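Local coordinates for uncharacterized protein (Nostoc punctiforme, PDB 2R3S) that is a putative O-methyltransferase that probably transfers a methyl group from S-adenosylmethionine to an oxygen of an unidentified acceptor, at residues Glu99-Pro104 and Lys142-Met147; Val138-Ala143 and Ser173-Leu178; Ser276-Pro281 and Ala300-Glu305. All coordinates share one frame; numbering follows the deposited sequence. Where two conformers were deposited one is given.

In the fold
Followed from the N terminus, the chain first pairs helix 98-101 with the end of helix 136-143. Contact 1 thereby closes a 37-residue connection that contains helices but no strand. Contact 2 begins on that same helix and shares K142 and A143 with contact 1. It closes the next segment by bringing the helix onto the loop after strand 168-172. The two are consecutive, hinged on one helix, with centres about 9 Å apart. Contact 3 follows later and separately, its centre about 25 Å from each of the others. It closes the excursion through helix 282-294, tying the loop after strand 265-271 to the start of helix 303-312. Contacts 1 and 3 also touch the second subunit.

Contact 1: residues Glu99-Pro104 and Lys142-Met147; sequences EFLLSP and KAMSPM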
loop_
_atom_site.group_PDB
_atom_site.type_symbol
_atom_site.label_atom_id
_atom_site.label_comp_id
_atom_site.label_asym_id
_atom_site.label_seq_id
_atom_site.Cartn_x
_atom_site.Cartn_y
_atom_site.Cartn_z
ATOM N N GLU A 99 1.139 -10.502 11.739
ATOM C CA GLU A 99 0.016 -11.344 12.173
ATOM C C GLU A 99 -1.182 -10.555 12.685
ATOM O O GLU A 99 -2.329 -11.001 12.570
ATOM C CB GLU A 99 0.483 -12.360 13.207
ATOM C CG GLU A 99 1.298 -13.507 12.567
ATOM C CD GLU A 99 1.919 -14.455 13.610
ATOM O OE1 GLU A 99 1.523 -14.388 14.811
ATOM O OE2 GLU A 99 2.820 -15.253 13.221
ATOM N N PHE A 100 -0.904 -9.386 13.252
ATOM C CA PHE A 100 -1.921 -8.394 13.563
ATOM C C PHE A 100 -2.096 -7.401 12.408
ATOM O O PHE A 100 -3.215 -7.245 11.901
ATOM C CB PHE A 100 -1.582 -7.647 14.865
ATOM C CG PHE A 100 -2.496 -6.486 15.128
ATOM C CD1 PHE A 100 -3.768 -6.692 15.643
ATOM C CD2 PHE A 100 -2.112 -5.210 14.821
ATOM C CE1 PHE A 100 -4.630 -5.635 15.840
ATOM C CE2 PHE A 100 -2.973 -4.148 15.003
ATOM C CZ PHE A 100 -4.238 -4.362 15.517
ATOM N N LEU A 101 -0.996 -6.752 11.978
ATOM C CA LEU A 101 -1.091 -5.593 11.089
ATOM C C LEU A 101 -1.682 -5.925 9.724
ATOM O O LEU A 101 -2.354 -5.092 9.125
ATOM C CB LEU A 101 0.259 -4.893 10.939
ATOM C CG LEU A 101 0.812 -4.196 12.181
ATOM C CD1 LEU A 101 2.235 -3.790 11.878
ATOM C CD2 LEU A 101 -0.053 -2.977 12.563
ATOM N N LEU A 102 -1.464 -7.160 9.268
ATOM C CA LEU A 102 -2.027 -7.651 8.025
ATOM C C LEU A 102 -3.081 -8.730 8.279
ATOM O O LEU A 102 -3.404 -9.480 7.389
ATOM C CB LEU A 102 -0.916 -8.179 7.070
ATOM C CG LEU A 102 0.097 -7.117 6.605
ATOM C CD1 LEU A 102 0.992 -7.637 5.518
ATOM C CD2 LEU A 102 -0.583 -5.811 6.157
ATOM N N SER A 103 -3.648 -8.775 9.476
ATOM C CA SER A 103 -4.828 -9.596 9.727
ATOM C C SER A 103 -5.991 -9.075 8.925
ATOM O O SER A 103 -6.227 -7.868 8.878
ATOM C CB SER A 103 -5.255 -9.562 11.196
ATOM O OG SER A 103 -6.490 -10.252 11.347
ATOM N N PRO A 104 -6.743 -9.974 8.282
ATOM C CA PRO A 104 -7.910 -9.478 7.544
ATOM C C PRO A 104 -8.888 -8.762 8.453
ATOM O O PRO A 104 -9.639 -7.925 7.999
ATOM C CB PRO A 104 -8.524 -10.728 6.925
ATOM C CG PRO A 104 -7.803 -11.908 7.505
ATOM C CD PRO A 104 -6.531 -11.426 8.142
ATOM N N LYS A 142 -0.356 -11.086 21.181
ATOM C CA LYS A 142 0.727 -12.005 20.852
ATOM C C LYS A 142 1.754 -11.372 19.919
ATOM O O LYS A 142 2.953 -11.588 20.080
ATOM C CB LYS A 142 0.189 -13.293 20.199
ATOM C CG LYS A 142 -0.736 -14.146 21.073
ATOM C CD LYS A 142 -1.034 -15.494 20.392
ATOM C CE LYS A 142 -2.181 -16.274 21.022
ATOM N NZ LYS A 142 -2.039 -16.414 22.493
ATOM N N ALA A 143 1.291 -10.622 18.930
ATOM C CA ALA A 143 2.141 -10.220 17.803
ATOM C C ALA A 143 2.842 -8.879 18.018
ATOM O O ALA A 143 3.892 -8.627 17.437
ATOM C CB ALA A 143 1.310 -10.170 16.504
HETATM N N MSE A 144 2.247 -8.002 18.819
HETATM C CA MSE A 144 2.699 -6.614 18.899
HETATM C C MSE A 144 3.504 -6.326 20.172
HETATM O O MSE A 144 4.046 -5.235 20.318
HETATM C CB MSE A 144 1.507 -5.668 18.807
HETATM C CG MSE A 144 0.722 -5.816 17.559
HETATM SE SE MSE A 144 1.685 -5.154 15.997
HETATM C CE MSE A 144 1.530 -3.239 16.392
ATOM N N SER A 145 3.608 -7.298 21.072
ATOM C CA SER A 145 4.310 -7.097 22.333
ATOM C C SER A 145 5.818 -6.760 22.233
ATOM O O SER A 145 6.316 -6.020 23.070
ATOM C CB SER A 145 4.080 -8.282 23.264
ATOM O OG SER A 145 4.725 -9.439 22.792
ATOM N N PRO A 146 6.548 -7.305 21.233
ATOM C CA PRO A 146 7.967 -6.932 21.055
ATOM C C PRO A 146 8.265 -5.429 20.979
ATOM O O PRO A 146 9.185 -4.960 21.638
ATOM C CB PRO A 146 8.357 -7.645 19.748
ATOM C CG PRO A 146 7.431 -8.844 19.710
ATOM C CD PRO A 146 6.138 -8.326 20.248
HETATM N N MSE A 147 7.457 -4.686 20.236
HETATM C CA MSE A 147 7.613 -3.245 20.143
HETATM C C MSE A 147 7.117 -2.490 21.360
HETATM O O MSE A 147 7.344 -1.278 21.446
HETATM C CB MSE A 147 6.888 -2.699 18.917
HETATM C CG MSE A 147 7.460 -3.228 17.622
HETATM SE SE MSE A 147 6.567 -4.900 17.190
HETATM C CE MSE A 147 4.845 -4.008 16.733
#
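E99 and A143 mark the closest approach of the two backbones, with 6.1 Å between E99 CA and A143 CA, where the short helix 98-101 meets the C-terminal end of helix 136-143. The small methyl of A143 allows this spacing: A143 CB touches E99 CB at 4.0 Å and lies equally close, at 4.0 Å, to F100 N. A143 thus sits against the backbone of the partner helix as well as its side chains.

Beyond A143, the work passes to M144, a selenomethionine. Its chain bends at both chi2 (-71°) and chi3 (-73°), which turns SE and then CE into the angle between F100 and L101. M144 CG lies 4.0 Å from F100 CB, and SE comes to 4.0 Å from F100 CD2. Selenium stands 5.1 Å from the centroid of the F100 ring and 61° off its normal, an oblique Met-aromatic contact. SE also meets the branch carbon of L101, beside F100, with M144 SE to L101 CG at 4.0 Å, and the terminal M144 CE reaches L101 CD2 at 4.2 Å. The M144 side chain crosses both F100 and L101 at about a right angle.

F100 carries the packing onward, since its ring meets that of F140 edge-to-face. L101 and M147 pack on F11 of the second subunit, so one side of this junction adjoins the dimer interface.

The chemistry is apolar throughout. With no polar bond between the segments, the direct contact between them rests on shape and dispersion, and the chalcogen position of residue 144, normally the polarisable sulfur of methionine, packs on an aromatic and an aliphatic neighbour at once.

Contact 2: residues Val138-Ala143 and Ser173-Leu178; sequences VQFAKA and SASHGL. With EDO (1,2-ethanediol), chain E.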
loop_
_atom_site.group_PDB
_atom_site.type_symbol
_atom_site.label_atom_id
_atom_site.label_comp_id
_atom_site.label_asym_id
_atom_site.label_seq_id
_atom_site.Cartn_x
_atom_site.Cartn_y
_atom_site.Cartn_z
ATOM N N VAL A 138 -6.382 -10.761 20.679
ATOM C CA VAL A 138 -5.460 -11.848 21.003
ATOM C C VAL A 138 -4.271 -11.785 20.051
ATOM O O VAL A 138 -3.132 -11.891 20.500
ATOM C CB VAL A 138 -6.161 -13.228 20.986
ATOM C CG1 VAL A 138 -5.180 -14.398 21.343
ATOM C CG2 VAL A 138 -7.344 -13.201 21.933
ATOM N N GLN A 139 -4.529 -11.582 18.759
ATOM C CA GLN A 139 -3.441 -11.411 17.798
ATOM C C GLN A 139 -2.589 -10.191 18.131
ATOM O O GLN A 139 -1.363 -10.279 18.085
ATOM C CB GLN A 139 -3.942 -11.330 16.348
ATOM C CG GLN A 139 -4.338 -12.665 15.753
ATOM C CD GLN A 139 -3.267 -13.724 15.948
ATOM O OE1 GLN A 139 -2.150 -13.587 15.449
ATOM N NE2 GLN A 139 -3.598 -14.769 16.715
ATOM N N PHE A 140 -3.220 -9.067 18.494
ATOM C CA PHE A 140 -2.444 -7.904 18.895
ATOM C C PHE A 140 -1.539 -8.268 20.064
ATOM O O PHE A 140 -0.340 -8.003 20.024
ATOM C CB PHE A 140 -3.324 -6.725 19.282
ATOM C CG PHE A 140 -2.539 -5.466 19.576
ATOM C CD1 PHE A 140 -1.929 -5.282 20.803
ATOM C CD2 PHE A 140 -2.389 -4.495 18.616
ATOM C CE1 PHE A 140 -1.192 -4.148 21.071
ATOM C CE2 PHE A 140 -1.651 -3.348 18.865
ATOM C CZ PHE A 140 -1.063 -3.168 20.101
ATOM N N ALA A 141 -2.123 -8.858 21.111
ATOM C CA ALA A 141 -1.381 -9.180 22.318
ATOM C C ALA A 141 -0.184 -10.115 22.067
ATOM O O ALA A 141 0.874 -9.975 22.695
ATOM C CB ALA A 141 -2.313 -9.776 23.394
ATOM N N LYS A 142 -0.356 -11.086 21.181
ATOM C CA LYS A 142 0.727 -12.005 20.852
ATOM C C LYS A 142 1.754 -11.372 19.919
ATOM O O LYS A 142 2.953 -11.588 20.080
ATOM C CB LYS A 142 0.189 -13.293 20.199
ATOM C CG LYS A 142 -0.736 -14.146 21.073
ATOM C CD LYS A 142 -1.034 -15.494 20.392
ATOM C CE LYS A 142 -2.181 -16.274 21.022
ATOM N NZ LYS A 142 -2.039 -16.414 22.493
ATOM N N ALA A 143 1.291 -10.622 18.930
ATOM C CA ALA A 143 2.141 -10.220 17.803
ATOM C C ALA A 143 2.842 -8.879 18.018
ATOM O O ALA A 143 3.892 -8.627 17.437
ATOM C CB ALA A 143 1.310 -10.170 16.504
ATOM N N SER A 173 -7.369 -2.341 29.387
ATOM C CA SER A 173 -6.977 -3.015 28.144
ATOM C C SER A 173 -5.508 -3.416 28.212
ATOM O O SER A 173 -4.697 -3.060 27.364
ATOM C CB SER A 173 -7.307 -2.208 26.888
ATOM O OG SER A 173 -6.578 -1.008 26.876
ATOM N N ALA A 174 -5.208 -4.200 29.239
ATOM C CA ALA A 174 -3.888 -4.732 29.504
ATOM C C ALA A 174 -3.235 -5.431 28.284
ATOM O O ALA A 174 -2.020 -5.391 28.126
ATOM C CB ALA A 174 -3.972 -5.670 30.706
ATOM N N SER A 175 -4.031 -6.041 27.410
ATOM C CA SER A 175 -3.493 -6.644 26.191
ATOM C C SER A 175 -2.404 -7.662 26.554
ATOM O O SER A 175 -2.655 -8.560 27.352
ATOM C CB SER A 175 -3.030 -5.533 25.219
ATOM O OG SER A 175 -2.420 -6.056 24.063
ATOM N N HIS A 176 -1.219 -7.548 25.957
ATOM C CA HIS A 176 -0.025 -8.320 26.343
ATOM C C HIS A 176 0.404 -8.194 27.808
ATOM O O HIS A 176 1.252 -8.970 28.290
ATOM C CB HIS A 176 1.155 -7.897 25.460
ATOM C CG HIS A 176 1.222 -6.423 25.244
ATOM N ND1 HIS A 176 1.729 -5.563 26.190
ATOM C CD2 HIS A 176 0.773 -5.647 24.231
ATOM C CE1 HIS A 176 1.603 -4.320 25.767
ATOM N NE2 HIS A 176 1.012 -4.343 24.585
ATOM N N GLY A 177 -0.117 -7.183 28.493
ATOM C CA GLY A 177 0.194 -6.923 29.895
ATOM C C GLY A 177 1.523 -6.277 30.235
ATOM O O GLY A 177 1.825 -6.067 31.404
ATOM N N LEU A 178 2.315 -5.905 29.238
ATOM C CA LEU A 178 3.692 -5.463 29.512
ATOM C C LEU A 178 3.773 -4.132 30.295
ATOM O O LEU A 178 4.745 -3.908 31.019
ATOM C CB LEU A 178 4.536 -5.368 28.225
ATOM C CG LEU A 178 4.784 -6.658 27.423
ATOM C CD1 LEU A 178 5.827 -6.439 26.333
ATOM C CD2 LEU A 178 5.188 -7.823 28.326
HETATM C C1 EDO E . -3.547 -2.019 24.378
HETATM O O1 EDO E . -4.488 -1.640 25.447
HETATM C C2 EDO E . -4.094 -2.907 23.246
HETATM O O2 EDO E . -4.716 -2.234 22.137
#
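F140 and A141 of helix 136-143 lean on S175 and H176 in the loop that follows strand 168-172, the position at which Rossmann-like methyltransferases generally carry the glycine-rich motif that binds S-adenosylmethionine. The equivalent sequence here reads SASHGL, and a cofactor role for it is consistent with the family.

The loop is folded as a type II' turn from A174 to G177, closed by G177 N donating to A174 O. At its crest the backbones come very near, with A141 CA only 4.3 Å from H176 CA. A141 fits this spacing closely: its CB lies 3.6 Å from H176 N, while A141 O is 3.5 Å from H176 CB.

F140 meets the loop by its rim. S175 OG lies near the plane of the ring, 3.4 Å from F140 CD1, and the imidazole of H176 comes edge to edge, its CD2 4.0 Å from F140 CE1. H176 CG stands between the backbone N and the carbonyl carbon (chi1 42°). A174 O lies over one face of the imidazole, offset toward the rim. H176 ND1 accepts, essentially in the ring plane, from L178 N at 3.1 Å and 163°, which fixes the rotation of the imidazole.

A 1,2-ethanediol, probably from the crystallisation liquor, lies alongside. Its C2 is 3.5 Å from S175 CB, and its O2 hangs over one face of F140, offset toward the rim.

S175 N is held by D196 at the end of the adjacent strand 191-196. The loop follows inner strand 168-172 of the mixed sheet; H176 O accepts from N207 ND2 of helix 198-211, while A141 and K142 rest on V203 of the same helix and L178, opening helix 178-186, packs on helix 149-159.

Contact 3: residues Ser276-Pro281 and Ala300-Glu305; sequences SDRITP and AYTFAE
R278 and E305 reach toward each other tip to tip and form the salt bridge of this contact. R278 NH2 donates to the syn lone pair of E305 OE1 at 3.0 Å, the oxygen lying 18° out of the guanidinium plane. NH1 adds a weak bond to E305 OE2 at 3.1 Å. With the two planes 72° apart, this is a twisted bidentate salt bridge. The R278 chain bends at chi3 (102°), which places NE; chi4 then sets CZ.

The capping interactions belong to the start of helix 303-312. T302 N donates to the anti lone pair of E305 OE1 at 2.9 Å, and E305 N returns a weak bond to T302 OG1 at 3.3 Å, completing a capping box. OE1 is thus gripped from both lone pairs, by R278 NH2 and by T302 N.

Apolar contact is slight: the methyl T302 CG2 lies over one face of the guanidinium, offset toward the rim, 3.9 Å from R278 NH1.

Within the loop itself, D277 OD1 takes bonds from I279 N and T280 N, both at 3.0 Å and from the same face of the carboxylate, the first an Asx turn, the two together an Asx motif, just before the cis peptide of P281. In the second subunit, K71 bonds to D277 O and R57 brings a like charge close to R278 NE.

The chemistry joins charge to helix capping: the carboxylate that probably offsets much of the R278 charge also caps a helix start, and the guanidinium together with the helix N terminus would probably stabilise E305 in its ionised form.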
loop_
_atom_site.group_PDB
_atom_site.type_symbol
_atom_site.label_atom_id
_atom_site.label_comp_id
_atom_site.label_asym_id
_atom_site.label_seq_id
_atom_site.Cartn_x
_atom_site.Cartn_y
_atom_site.Cartn_z
ATOM N N SER A 276 -1.575 19.589 17.174
ATOM C CA SER A 276 -2.846 20.256 16.884
ATOM C C SER A 276 -3.159 20.415 15.396
ATOM O O SER A 276 -4.316 20.608 15.022
ATOM C CB SER A 276 -2.844 21.635 17.563
ATOM O OG SER A 276 -1.792 22.457 17.062
ATOM N N ASP A 277 -2.133 20.351 14.548
ATOM C CA ASP A 277 -2.314 20.417 13.077
ATOM C C ASP A 277 -3.032 19.180 12.520
ATOM O O ASP A 277 -3.612 19.223 11.430
ATOM C CB ASP A 277 -0.978 20.711 12.329
ATOM C CG ASP A 277 0.101 19.679 12.586
ATOM O OD1 ASP A 277 -0.167 18.631 13.189
ATOM O OD2 ASP A 277 1.257 19.909 12.181
ATOM N N ARG A 278 -2.996 18.100 13.304
ATOM C CA ARG A 278 -3.553 16.779 12.957
ATOM C C ARG A 278 -2.874 16.167 11.750
ATOM O O ARG A 278 -3.444 15.269 11.138
ATOM C CB ARG A 278 -5.066 16.813 12.731
ATOM C CG ARG A 278 -5.884 17.285 13.918
ATOM C CD ARG A 278 -7.346 16.899 13.721
ATOM N NE ARG A 278 -7.664 15.729 14.515
ATOM C CZ ARG A 278 -8.127 15.768 15.755
ATOM N NH1 ARG A 278 -8.381 16.933 16.341
ATOM N NH2 ARG A 278 -8.357 14.643 16.395
ATOM N N ILE A 279 -1.650 16.632 11.439
ATOM C CA ILE A 279 -0.860 16.113 10.301
ATOM C C ILE A 279 0.580 15.748 10.722
ATOM O O ILE A 279 1.291 15.101 9.993
ATOM C CB ILE A 279 -0.936 17.052 9.081
ATOM C CG1 ILE A 279 -0.393 18.465 9.421
ATOM C CG2 ILE A 279 -2.392 17.174 8.586
ATOM C CD1 ILE A 279 -0.213 19.386 8.248
ATOM N N THR A 280 0.970 16.121 11.933
ATOM C CA THR A 280 2.265 15.763 12.497
ATOM C C THR A 280 2.105 15.288 13.935
ATOM O O THR A 280 1.162 15.682 14.622
ATOM C CB THR A 280 3.293 16.959 12.478
ATOM O OG1 THR A 280 2.740 18.104 13.144
ATOM C CG2 THR A 280 3.672 17.312 11.052
ATOM N N PRO A 281 3.021 14.429 14.394
ATOM C CA PRO A 281 4.014 13.733 13.579
ATOM C C PRO A 281 3.263 12.826 12.648
ATOM O O PRO A 281 2.118 12.472 12.942
ATOM C CB PRO A 281 4.834 12.933 14.596
ATOM C CG PRO A 281 4.449 13.486 15.951
ATOM C CD PRO A 281 3.126 14.098 15.823
ATOM N N ALA A 300 -7.547 9.571 16.541
ATOM C CA ALA A 300 -6.258 9.865 17.159
ATOM C C ALA A 300 -6.409 11.275 17.736
ATOM O O ALA A 300 -6.399 12.270 17.005
ATOM C CB ALA A 300 -5.119 9.792 16.146
ATOM N N TYR A 301 -6.563 11.346 19.050
ATOM C CA TYR A 301 -6.888 12.574 19.733
ATOM C C TYR A 301 -5.650 13.382 20.089
ATOM O O TYR A 301 -4.631 12.840 20.504
ATOM C CB TYR A 301 -7.670 12.256 21.004
ATOM C CG TYR A 301 -9.058 11.723 20.758
ATOM C CD1 TYR A 301 -10.040 12.518 20.193
ATOM C CD2 TYR A 301 -9.401 10.428 21.116
ATOM C CE1 TYR A 301 -11.316 12.024 19.969
ATOM C CE2 TYR A 301 -10.675 9.954 20.935
ATOM C CZ TYR A 301 -11.622 10.743 20.344
ATOM O OH TYR A 301 -12.881 10.254 20.130
ATOM N N THR A 302 -5.761 14.698 19.938
ATOM C CA THR A 302 -4.678 15.633 20.310
ATOM C C THR A 302 -4.657 15.864 21.824
ATOM O O THR A 302 -5.599 15.471 22.517
ATOM C CB THR A 302 -4.873 16.970 19.619
ATOM O OG1 THR A 302 -6.104 17.528 20.082
ATOM C CG2 THR A 302 -4.918 16.800 18.069
ATOM N N PHE A 303 -3.578 16.467 22.339
ATOM C CA PHE A 303 -3.441 16.709 23.776
ATOM C C PHE A 303 -4.544 17.622 24.274
ATOM O O PHE A 303 -5.186 17.309 25.241
ATOM C CB PHE A 303 -2.097 17.313 24.149
ATOM C CG PHE A 303 -2.027 17.742 25.588
ATOM C CD1 PHE A 303 -2.070 16.800 26.601
ATOM C CD2 PHE A 303 -1.980 19.081 25.935
ATOM C CE1 PHE A 303 -2.030 17.180 27.944
ATOM C CE2 PHE A 303 -1.937 19.469 27.269
ATOM C CZ PHE A 303 -1.962 18.511 28.277
ATOM N N ALA A 304 -4.751 18.747 23.601
ATOM C CA ALA A 304 -5.874 19.617 23.880
ATOM C C ALA A 304 -7.204 18.852 23.992
ATOM O O ALA A 304 -8.018 19.165 24.852
ATOM C CB ALA A 304 -5.982 20.700 22.793
ATOM N N GLU A 305 -7.443 17.867 23.120
ATOM C CA GLU A 305 -8.682 17.100 23.192
ATOM C C GLU A 305 -8.714 16.219 24.433
ATOM O O GLU A 305 -9.737 16.138 25.102
ATOM C CB GLU A 305 -8.887 16.258 21.953
ATOM C CG GLU A 305 -9.423 17.046 20.780
ATOM C CD GLU A 305 -9.434 16.247 19.487
ATOM O OE1 GLU A 305 -8.493 15.473 19.236
ATOM O OE2 GLU A 305 -10.377 16.393 18.701
#